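PDB 4YMG: putative SAM-dependent O-methyltranferase from Podospora anserina, which binds S-adenosylmethionine and probably transfers its methyl group to a hydroxyl oxygen of an acceptor, as a member of the cation-dependent O-methyltransferase family. Local coordinates for the interface of chains A and B. Residues are numbered along the deposited sequence; one frame, centred on the assembly and turned at random. Chains: chain A/B, Putative SAM-dependent O-methyltranferase.

Contact 1: the interface of chains A and B. Residues chain A 218-220, 230-232; chain B 25, 59.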
# COMPACT_ATOMS: atom_id res chain seq x y z
N ASP A 218 -7.95 3.76 -13.77
CA ASP A 218 -7.60 2.49 -13.13
C ASP A 218 -7.94 2.58 -11.64
O ASP A 218 -7.65 3.60 -11.00
CB ASP A 218 -6.10 2.17 -13.27
CG ASP A 218 -5.65 1.97 -14.70
OD1 ASP A 218 -6.41 1.38 -15.49
OD2 ASP A 218 -4.51 2.39 -15.04
N VAL A 219 -8.54 1.53 -11.07
CA VAL A 219 -8.99 1.58 -9.69
C VAL A 219 -8.56 0.36 -8.90
O VAL A 219 -8.71 -0.77 -9.36
CB VAL A 219 -10.53 1.71 -9.60
CG1 VAL A 219 -10.99 1.64 -8.14
CG2 VAL A 219 -11.00 3.01 -10.24
N LEU A 220 -7.99 0.59 -7.72
CA LEU A 220 -7.63 -0.50 -6.82
C LEU A 220 -8.09 -0.17 -5.41
O LEU A 220 -7.68 0.85 -4.85
CB LEU A 220 -6.12 -0.75 -6.83
CG LEU A 220 -5.55 -1.79 -5.86
CD1 LEU A 220 -5.96 -3.21 -6.29
CD2 LEU A 220 -4.03 -1.66 -5.76
N GLN A 230 -7.10 3.50 -4.45
CA GLN A 230 -6.09 4.12 -5.31
C GLN A 230 -6.66 4.33 -6.70
O GLN A 230 -7.21 3.41 -7.32
CB GLN A 230 -4.82 3.26 -5.37
CG GLN A 230 -4.21 2.96 -4.00
CD GLN A 230 -2.86 2.26 -4.09
OE1 GLN A 230 -2.50 1.69 -5.13
NE2 GLN A 230 -2.12 2.28 -3.00
N ILE A 231 -6.54 5.56 -7.19
CA ILE A 231 -7.08 5.92 -8.49
C ILE A 231 -6.02 6.59 -9.36
O ILE A 231 -5.32 7.51 -8.91
CB ILE A 231 -8.28 6.87 -8.35
CG1 ILE A 231 -9.35 6.27 -7.43
CG2 ILE A 231 -8.86 7.20 -9.73
CD1 ILE A 231 -10.49 7.24 -7.12
N ARG A 232 -5.89 6.15 -10.61
CA ARG A 232 -5.05 6.85 -11.57
C ARG A 232 -5.77 6.94 -12.92
O ARG A 232 -6.71 6.20 -13.17
CB ARG A 232 -3.69 6.16 -11.74
CG ARG A 232 -3.77 4.79 -12.41
CD ARG A 232 -2.39 4.11 -12.52
NE ARG A 232 -1.49 4.86 -13.40
CZ ARG A 232 -1.40 4.68 -14.71
NH1 ARG A 232 -2.14 3.76 -15.31
NH2 ARG A 232 -0.54 5.41 -15.43
N HIS B 25 -10.39 -3.13 -10.41
CA HIS B 25 -10.30 -3.69 -11.74
C HIS B 25 -9.65 -5.06 -11.68
O HIS B 25 -8.69 -5.26 -10.93
CB HIS B 25 -9.54 -2.75 -12.66
CG HIS B 25 -10.32 -1.52 -12.99
ND1 HIS B 25 -9.76 -0.26 -13.00
CD2 HIS B 25 -11.63 -1.35 -13.30
CE1 HIS B 25 -10.69 0.63 -13.30
NE2 HIS B 25 -11.83 -0.01 -13.49
N PHE B 59 -1.64 -2.79 -11.09
CA PHE B 59 -1.80 -1.36 -10.80
C PHE B 59 -0.45 -0.71 -10.47
O PHE B 59 -0.12 0.37 -10.98
CB PHE B 59 -2.79 -1.15 -9.65
CG PHE B 59 -3.10 0.30 -9.39
CD1 PHE B 59 -2.23 1.10 -8.65
CD2 PHE B 59 -4.26 0.88 -9.89
CE1 PHE B 59 -2.51 2.44 -8.43
CE2 PHE B 59 -4.55 2.22 -9.65
CZ PHE B 59 -3.67 3.00 -8.92
O HOH W 1 -7.17 -3.09 -9.71
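B:Phe59 pushes its ring edge-on between side chains of two neighbouring strands of chain A and buries 109 Å² there. Its CG lies anti to the backbone N (chi1 -175°), which points the ring away from its own helix toward A:Leu220, A:Gln230 and A:Arg232. On one face the methylene CD of A:Arg232 sits 3.9 Å above the ring plane, shifted toward the rim. A:Gln230 and A:Leu220 cover the other face, so the ring is sandwiched. A:Gln230 lies toward the far end, with B:Phe59 CZ 3.7 Å from A:Gln230 CB. The amide oxygen OE1 of A:Gln230 comes 3.4 Å from B:Phe59 CE1, its amide plane turned 47° from the ring. A:Leu220 CB lies over the CD2 side. The guanidinium of A:Arg232 stands nearly upright to the ring and turns to A:Asp218. A:Arg232 NH1 makes a salt bridge of 2.8 Å to A:Asp218 OD2, which ties the two strands together at the ring's border.

At the polar rim, B:His25 pairs with the backbone of A:Val219. B:His25 N donates to A:Val219 O at 3.1 Å. The ring nitrogen B:His25 ND1 accepts a hydrogen bond from A:Val219 N at 2.9 Å, the N-H coming in tilted from the imidazole plane. Water 1 joins A:Val219 O to B:His25 O. The chain A side is built from strands 217-222 and 228-233; chain B brings helix 51-64 and the loop holding B:His25.

Contact 2: the interface of chains A and B. Residues chain A 13-14, 16-17, 52, 225; chain B 3-5.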
# COMPACT_ATOMS: atom_id res chain seq x y z
N ALA A 13 -4.77 -7.22 16.54
CA ALA A 13 -4.63 -6.21 15.48
C ALA A 13 -3.79 -5.03 15.96
O ALA A 13 -2.90 -4.54 15.25
CB ALA A 13 -6.00 -5.72 15.00
N ASP A 14 -4.08 -4.58 17.18
CA ASP A 14 -3.32 -3.49 17.78
C ASP A 14 -1.86 -3.88 17.97
O ASP A 14 -0.96 -3.08 17.77
CB ASP A 14 -3.93 -3.06 19.13
CG ASP A 14 -5.19 -2.22 18.96
OD1 ASP A 14 -5.52 -1.81 17.83
OD2 ASP A 14 -5.86 -1.96 19.98
N VAL A 16 -0.15 -6.09 16.17
CA VAL A 16 0.47 -6.12 14.85
C VAL A 16 0.69 -4.69 14.34
O VAL A 16 1.69 -4.41 13.69
CB VAL A 16 -0.38 -6.97 13.86
CG1 VAL A 16 0.19 -6.91 12.45
CG2 VAL A 16 -0.44 -8.42 14.34
N SER A 17 -0.23 -3.78 14.66
CA SER A 17 -0.04 -2.37 14.34
C SER A 17 1.23 -1.85 15.00
O SER A 17 2.05 -1.19 14.36
CB SER A 17 -1.22 -1.51 14.81
OG SER A 17 -2.33 -1.64 13.96
N LEU A 52 1.25 5.16 12.38
CA LEU A 52 1.71 4.32 11.29
C LEU A 52 1.28 4.92 9.94
O LEU A 52 2.05 4.95 8.98
CB LEU A 52 1.18 2.89 11.46
CG LEU A 52 1.63 1.92 10.37
CD1 LEU A 52 3.15 1.81 10.38
CD2 LEU A 52 0.96 0.56 10.58
N PHE A 225 -5.19 -0.42 6.39
CA PHE A 225 -5.73 0.56 7.32
C PHE A 225 -7.26 0.44 7.31
O PHE A 225 -7.78 -0.65 7.51
CB PHE A 225 -5.27 1.99 6.97
CG PHE A 225 -3.76 2.13 6.89
CD1 PHE A 225 -2.95 1.63 7.91
CD2 PHE A 225 -3.15 2.77 5.81
CE1 PHE A 225 -1.55 1.75 7.84
CE2 PHE A 225 -1.76 2.89 5.73
CZ PHE A 225 -0.97 2.39 6.76
N GLY B 3 -4.56 1.11 17.23
CA GLY B 3 -3.79 0.77 16.04
C GLY B 3 -4.39 1.14 14.70
O GLY B 3 -5.41 1.81 14.62
N SER B 4 -3.73 0.68 13.64
CA SER B 4 -4.09 1.03 12.28
C SER B 4 -4.75 -0.12 11.53
O SER B 4 -4.96 -0.01 10.33
CB SER B 4 -2.85 1.48 11.50
OG SER B 4 -2.10 2.42 12.23
N ILE B 5 -5.03 -1.22 12.22
CA ILE B 5 -5.51 -2.43 11.55
C ILE B 5 -6.91 -2.78 12.03
O ILE B 5 -7.16 -2.85 13.23
CB ILE B 5 -4.55 -3.63 11.80
CG1 ILE B 5 -3.15 -3.31 11.26
CG2 ILE B 5 -5.07 -4.90 11.14
CD1 ILE B 5 -2.10 -4.34 11.66
O HOH W 2 -5.27 -2.07 15.13
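B:Ile5, A:Ser17 and B:Ser4 carry this contact, in which the N-terminal segment of chain B crosses helix 10-22 of chain A. The hydroxyl OG of A:Ser17 accepts a hydrogen bond from B:Ser4 N at 2.7 Å. This OG lies anti to its own carbonyl carbon (chi1 -76°), which turns the hydroxyl toward the incoming backbone. A weak bond from OG to A:Ala13 O, one turn back on the helix, may help to orient it. The CB of A:Ser17 also rests on B:Gly3 CA.

B:Ile5 buries 55 Å². B:Ile5 CD1 reaches A:Val16 CG1 at 3.5 Å, and the two side chains meet at about a right angle. Its branch CG2 points instead toward A:Ala13 CB. Both backbone polar groups of B:Ile5 bind water 2, the N at 3.0 Å and the O at 2.8 Å. The same water reaches A:Ser17 OG and A:Asp14 OD1.

B:Ser4 faces the other way. B:Ser4 CB lies 3.6 Å from A:Phe225 CD1, and its backbone O comes to the edge of that ring, in plane. Its OG lies against A:Leu52 CB.

A:Asp14 OD1 takes the N-H of B:Gly3 N at 3.1 Å, from above the carboxylate plane. An alanine here would remove the carboxylate and would probably leave B:Gly3 N without this acceptor and water 2 less firmly held.

The site fastens the N-terminal segment of one subunit to its partner, and so appears to strengthen the dimer.

The C-alpha centres of contact 1 and contact 2 lie about 24 Å apart on one two-fold symmetric interface. They share no residue, but helix 51-64 serves both: chain B's copy enters contact 1, and chain A's copy lines contact 2. Contact 2 also uses the loop joining strands 217-222 and 228-233, which form the chain A side of contact 1. Each contact has a twin with the chains exchanged, so each subunit lends its N-terminal segment and helix 51-64 to its partner and receives the partner's copies. This reciprocal arrangement suits a stable dimer, although the structure alone does not show the oligomer in solution.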